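Side-chain contacts in packaging protein UL32 (Human herpesvirus 8 type M, PDB 6XF9), which forms a pentameric ring required for viral genome packaging and probably takes part in bringing new capsids to nuclear replication compartments: residues L228-I231 against W232-S236; G357-P360 against Q361-H364. All coordinates share one frame; numbering follows the deposited sequence.

Contact 1: L228-I231 against W232-S236; sequences LIDI and WSTSS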
loop_
_atom_site.group_PDB
_atom_site.type_symbol
_atom_site.label_atom_id
_atom_site.label_comp_id
_atom_site.label_asym_id
_atom_site.label_seq_id
_atom_site.Cartn_x
_atom_site.Cartn_y
_atom_site.Cartn_z
ATOM N N LEU D 228 -9.480 -44.644 25.781
ATOM C CA LEU D 228 -9.268 -43.959 24.509
ATOM C C LEU D 228 -9.392 -44.930 23.341
ATOM O O LEU D 228 -10.202 -44.723 22.430
ATOM C CB LEU D 228 -7.893 -43.277 24.525
ATOM C CG LEU D 228 -7.256 -42.765 23.233
ATOM C CD1 LEU D 228 -7.988 -41.555 22.702
ATOM C CD2 LEU D 228 -5.786 -42.432 23.485
ATOM N N ILE D 229 -8.634 -46.028 23.376
ATOM C CA ILE D 229 -8.599 -46.935 22.228
ATOM C C ILE D 229 -9.970 -47.548 21.966
ATOM O O ILE D 229 -10.392 -47.688 20.807
ATOM C CB ILE D 229 -7.542 -48.026 22.460
ATOM C CG1 ILE D 229 -6.163 -47.403 22.618
ATOM C CG2 ILE D 229 -7.535 -49.012 21.310
ATOM C CD1 ILE D 229 -5.091 -48.402 22.801
ATOM N N ASP D 230 -10.692 -47.915 23.033
ATOM C CA ASP D 230 -12.015 -48.514 22.879
ATOM C C ASP D 230 -12.988 -47.541 22.227
ATOM O O ASP D 230 -13.587 -47.841 21.190
ATOM C CB ASP D 230 -12.543 -48.964 24.240
ATOM C CG ASP D 230 -13.961 -49.541 24.162
ATOM O OD1 ASP D 230 -14.445 -49.837 23.040
ATOM O OD2 ASP D 230 -14.599 -49.712 25.232
ATOM N N ILE D 231 -13.167 -46.369 22.840
ATOM C CA ILE D 231 -14.181 -45.415 22.392
ATOM C C ILE D 231 -13.912 -44.957 20.972
ATOM O O ILE D 231 -14.845 -44.800 20.176
ATOM C CB ILE D 231 -14.255 -44.229 23.366
ATOM C CG1 ILE D 231 -14.897 -44.671 24.675
ATOM C CG2 ILE D 231 -14.984 -43.042 22.741
ATOM C CD1 ILE D 231 -14.483 -43.842 25.841
ATOM N N TRP D 232 -12.641 -44.714 20.627
ATOM C CA TRP D 232 -12.356 -44.137 19.312
ATOM C C TRP D 232 -12.356 -45.176 18.205
ATOM O O TRP D 232 -12.662 -44.839 17.059
ATOM C CB TRP D 232 -11.026 -43.377 19.338
ATOM C CG TRP D 232 -11.207 -42.043 19.959
ATOM C CD1 TRP D 232 -11.197 -41.763 21.287
ATOM C CD2 TRP D 232 -11.500 -40.802 19.287
ATOM N NE1 TRP D 232 -11.450 -40.425 21.490
ATOM C CE2 TRP D 232 -11.636 -39.814 20.276
ATOM C CE3 TRP D 232 -11.654 -40.436 17.942
ATOM C CZ2 TRP D 232 -11.906 -38.481 19.970
ATOM C CZ3 TRP D 232 -11.931 -39.108 17.638
ATOM C CH2 TRP D 232 -12.052 -38.148 18.650
ATOM N N SER D 233 -12.080 -46.442 18.510
ATOM C CA SER D 233 -12.198 -47.444 17.456
ATOM C C SER D 233 -13.646 -47.848 17.228
ATOM O O SER D 233 -14.028 -48.147 16.090
ATOM C CB SER D 233 -11.377 -48.684 17.788
ATOM O OG SER D 233 -11.694 -49.132 19.090
ATOM N N THR D 234 -14.483 -47.822 18.271
ATOM C CA THR D 234 -15.869 -48.199 18.039
ATOM C C THR D 234 -16.641 -47.090 17.342
ATOM O O THR D 234 -17.652 -47.379 16.700
ATOM C CB THR D 234 -16.591 -48.597 19.344
ATOM O OG1 THR D 234 -16.522 -47.551 20.322
ATOM C CG2 THR D 234 -15.898 -49.838 19.944
ATOM N N SER D 235 -16.201 -45.829 17.428
ATOM C CA SER D 235 -16.982 -44.749 16.823
ATOM C C SER D 235 -16.187 -43.869 15.857
ATOM O O SER D 235 -16.639 -42.763 15.552
ATOM C CB SER D 235 -17.627 -43.871 17.893
ATOM O OG SER D 235 -16.641 -43.233 18.671
ATOM N N SER D 236 -15.028 -44.321 15.360
ATOM C CA SER D 236 -14.229 -43.544 14.407
ATOM C C SER D 236 -13.206 -44.451 13.721
ATOM O O SER D 236 -13.072 -45.634 14.049
ATOM C CB SER D 236 -13.503 -42.387 15.097
ATOM O OG SER D 236 -12.258 -42.823 15.641
#

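Contact 2: G357-P360 against Q361-H364; sequences GCTP and QEIH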
loop_
_atom_site.group_PDB
_atom_site.type_symbol
_atom_site.label_atom_id
_atom_site.label_comp_id
_atom_site.label_asym_id
_atom_site.label_seq_id
_atom_site.Cartn_x
_atom_site.Cartn_y
_atom_site.Cartn_z
ATOM N N GLY D 357 3.514 -47.220 16.211
ATOM C CA GLY D 357 2.584 -47.377 15.106
ATOM C C GLY D 357 2.202 -46.082 14.423
ATOM O O GLY D 357 1.710 -46.115 13.291
ATOM N N CYS D 358 2.377 -44.946 15.102
ATOM C CA CYS D 358 2.112 -43.658 14.486
ATOM C C CYS D 358 2.992 -43.466 13.263
ATOM O O CYS D 358 4.124 -43.955 13.204
ATOM C CB CYS D 358 2.345 -42.521 15.480
ATOM S SG CYS D 358 1.105 -42.393 16.808
ATOM N N THR D 359 2.467 -42.731 12.288
ATOM C CA THR D 359 3.243 -42.412 11.106
ATOM C C THR D 359 4.346 -41.415 11.462
ATOM O O THR D 359 4.214 -40.656 12.426
ATOM C CB THR D 359 2.327 -41.839 10.028
ATOM O OG1 THR D 359 2.017 -40.470 10.328
ATOM C CG2 THR D 359 1.056 -42.614 9.997
ATOM N N PRO D 360 5.443 -41.388 10.692
ATOM C CA PRO D 360 6.494 -40.389 10.968
ATOM C C PRO D 360 5.995 -38.967 10.847
ATOM O O PRO D 360 6.588 -38.065 11.441
ATOM C CB PRO D 360 7.584 -40.704 9.931
ATOM C CG PRO D 360 7.271 -42.099 9.429
ATOM C CD PRO D 360 5.773 -42.226 9.526
ATOM N N GLN D 361 4.949 -38.721 10.058
ATOM C CA GLN D 361 4.365 -37.387 10.041
ATOM C C GLN D 361 3.656 -37.064 11.354
ATOM O O GLN D 361 3.781 -35.948 11.853
ATOM C CB GLN D 361 3.388 -37.247 8.886
ATOM C CG GLN D 361 3.992 -37.176 7.496
ATOM C CD GLN D 361 4.313 -38.521 6.930
ATOM O OE1 GLN D 361 3.877 -39.543 7.453
ATOM N NE2 GLN D 361 5.029 -38.535 5.816
ATOM N N GLU D 362 2.896 -38.007 11.933
ATOM C CA GLU D 362 2.236 -37.704 13.206
ATOM C C GLU D 362 3.256 -37.353 14.262
ATOM O O GLU D 362 3.046 -36.427 15.050
ATOM C CB GLU D 362 1.376 -38.863 13.704
ATOM C CG GLU D 362 0.244 -39.281 12.769
ATOM C CD GLU D 362 -0.743 -40.216 13.439
ATOM O OE1 GLU D 362 -0.680 -41.435 13.129
ATOM O OE2 GLU D 362 -1.537 -39.745 14.301
ATOM N N ILE D 363 4.362 -38.098 14.307
ATOM C CA ILE D 363 5.404 -37.826 15.288
ATOM C C ILE D 363 6.158 -36.561 14.908
ATOM O O ILE D 363 6.479 -35.733 15.770
ATOM C CB ILE D 363 6.331 -39.049 15.413
ATOM C CG1 ILE D 363 5.561 -40.205 16.039
ATOM C CG2 ILE D 363 7.553 -38.744 16.255
ATOM C CD1 ILE D 363 6.168 -41.533 15.768
ATOM N N HIS D 364 6.437 -36.373 13.613
ATOM C CA HIS D 364 7.035 -35.118 13.157
ATOM C C HIS D 364 6.163 -33.938 13.544
ATOM O O HIS D 364 6.647 -32.946 14.101
ATOM C CB HIS D 364 7.224 -35.135 11.640
ATOM C CG HIS D 364 7.837 -33.880 11.093
ATOM N ND1 HIS D 364 7.495 -33.356 9.862
ATOM C CD2 HIS D 364 8.785 -33.056 11.601
ATOM C CE1 HIS D 364 8.194 -32.254 9.645
ATOM N NE2 HIS D 364 8.985 -32.051 10.683
#

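Contact 1: L228-I231 against W232-S236
Leu228 O receives the backbone N-H of Trp232 at 3.0 Å, and Asp230 O likewise receives that of Thr234, the i to i+4 bonds of an alpha helix, here the last turns of helix 225-235. Two serine hydroxyls then fold back onto the carbonyls of the preceding turn. Ser233 OG bonds to Ile229 O at 2.6 Å, and Ser233 N reaches the same oxygen, so two donors of one residue grip it. Ser235 OG reaches Ile231 O at 2.8 Å, while the bond from Ser235 N to that oxygen is weak. Each serine can do this because OG sits between its own backbone N and carbonyl carbon (chi1 51° in Ser233, 63° in Ser235). Thr234 OG1 is hydrogen-bonded to Phe265 O, and the carbonyls of Asp230 and Ile231 lie close by. Its CG2 rests against Asp230 OD1 at 3.4 Å. The other carboxylate oxygen, OD2, takes the N-H of Phe264, so this side of the helix end is tied to the segment around residues 264-265. On the buried side, Trp89 of helix 89-106 touches Leu228 and Ile231 and meets the Trp232 ring edge-to-face. Leu228 O lies at the edge of the indole, in its plane. Leu228 CD1 touches the pyrrole part of the same ring, 3.5 Å from Trp232 CD1.

Contact 2: G357-P360 against Q361-H364
Thr359 OG1 takes the backbone N-H of Glu362 at 3.1 Å in a nearly straight bond (162°), which makes Thr359 the N-cap of helix 360-369. The hydroxyl stands between its own N and carbonyl carbon (chi1 78°), turned toward the first turn of the helix. It is also bonded to Gly291 O, so the cap is tied to the turn between strands 288-289 and 292-293. Thr359 O accepts from Ile363 N, and Pro360 O from His364 N at 2.8 Å, with this last donor above the carbonyl plane. The buried side is mostly apolar. Ile363 CD1 meets Cys358 CB at 4.0 Å, both side chains touch Leu298 of helix 297-304, and Ile363 also packs on helix 329-338. His364 is its polar exception, with ND1 bonded to Tyr466 OH. The other side is partly exposed, and its tight approaches are those round the cap. Glu362 crosses Thr359 at about a right angle, with CG 3.2 Å from Thr359 OG1, and its extended chain carries OE1 to 3.5 Å from Thr359 N. Gln361 bends at chi2 (83°), which brings OE1 back to 3.5 Å from Thr359 OG1. Its NE2 makes a weak hydrogen bond to Ser49 O of a neighbouring subunit. The cap satisfies an N-H of the first turn, and the Glu362 carboxylate beside this helix start would probably be favoured by the helix dipole.

Along the chain, contact 1 closes before contact 2 opens, and they share no helix. Contact 1 is the C-terminal end of helix 225-235. Contact 2 is the turn from helix 349-357 into the start of helix 360-369. Their centres lie 19 Å apart and their nearest atoms about 10 Å, without touching. Contact 2 lies beside the zinc site formed by Cys296, Cys299, His366 and Cys373, and contact 1 is farther off; neither supplies a ligand. The Leu228 side chain is about 11 Å from a zinc ion, and that of Glu362 about 8 Å. Helix 360-369 itself carries the ligand His366, so contact 2 starts a zinc-binding helix.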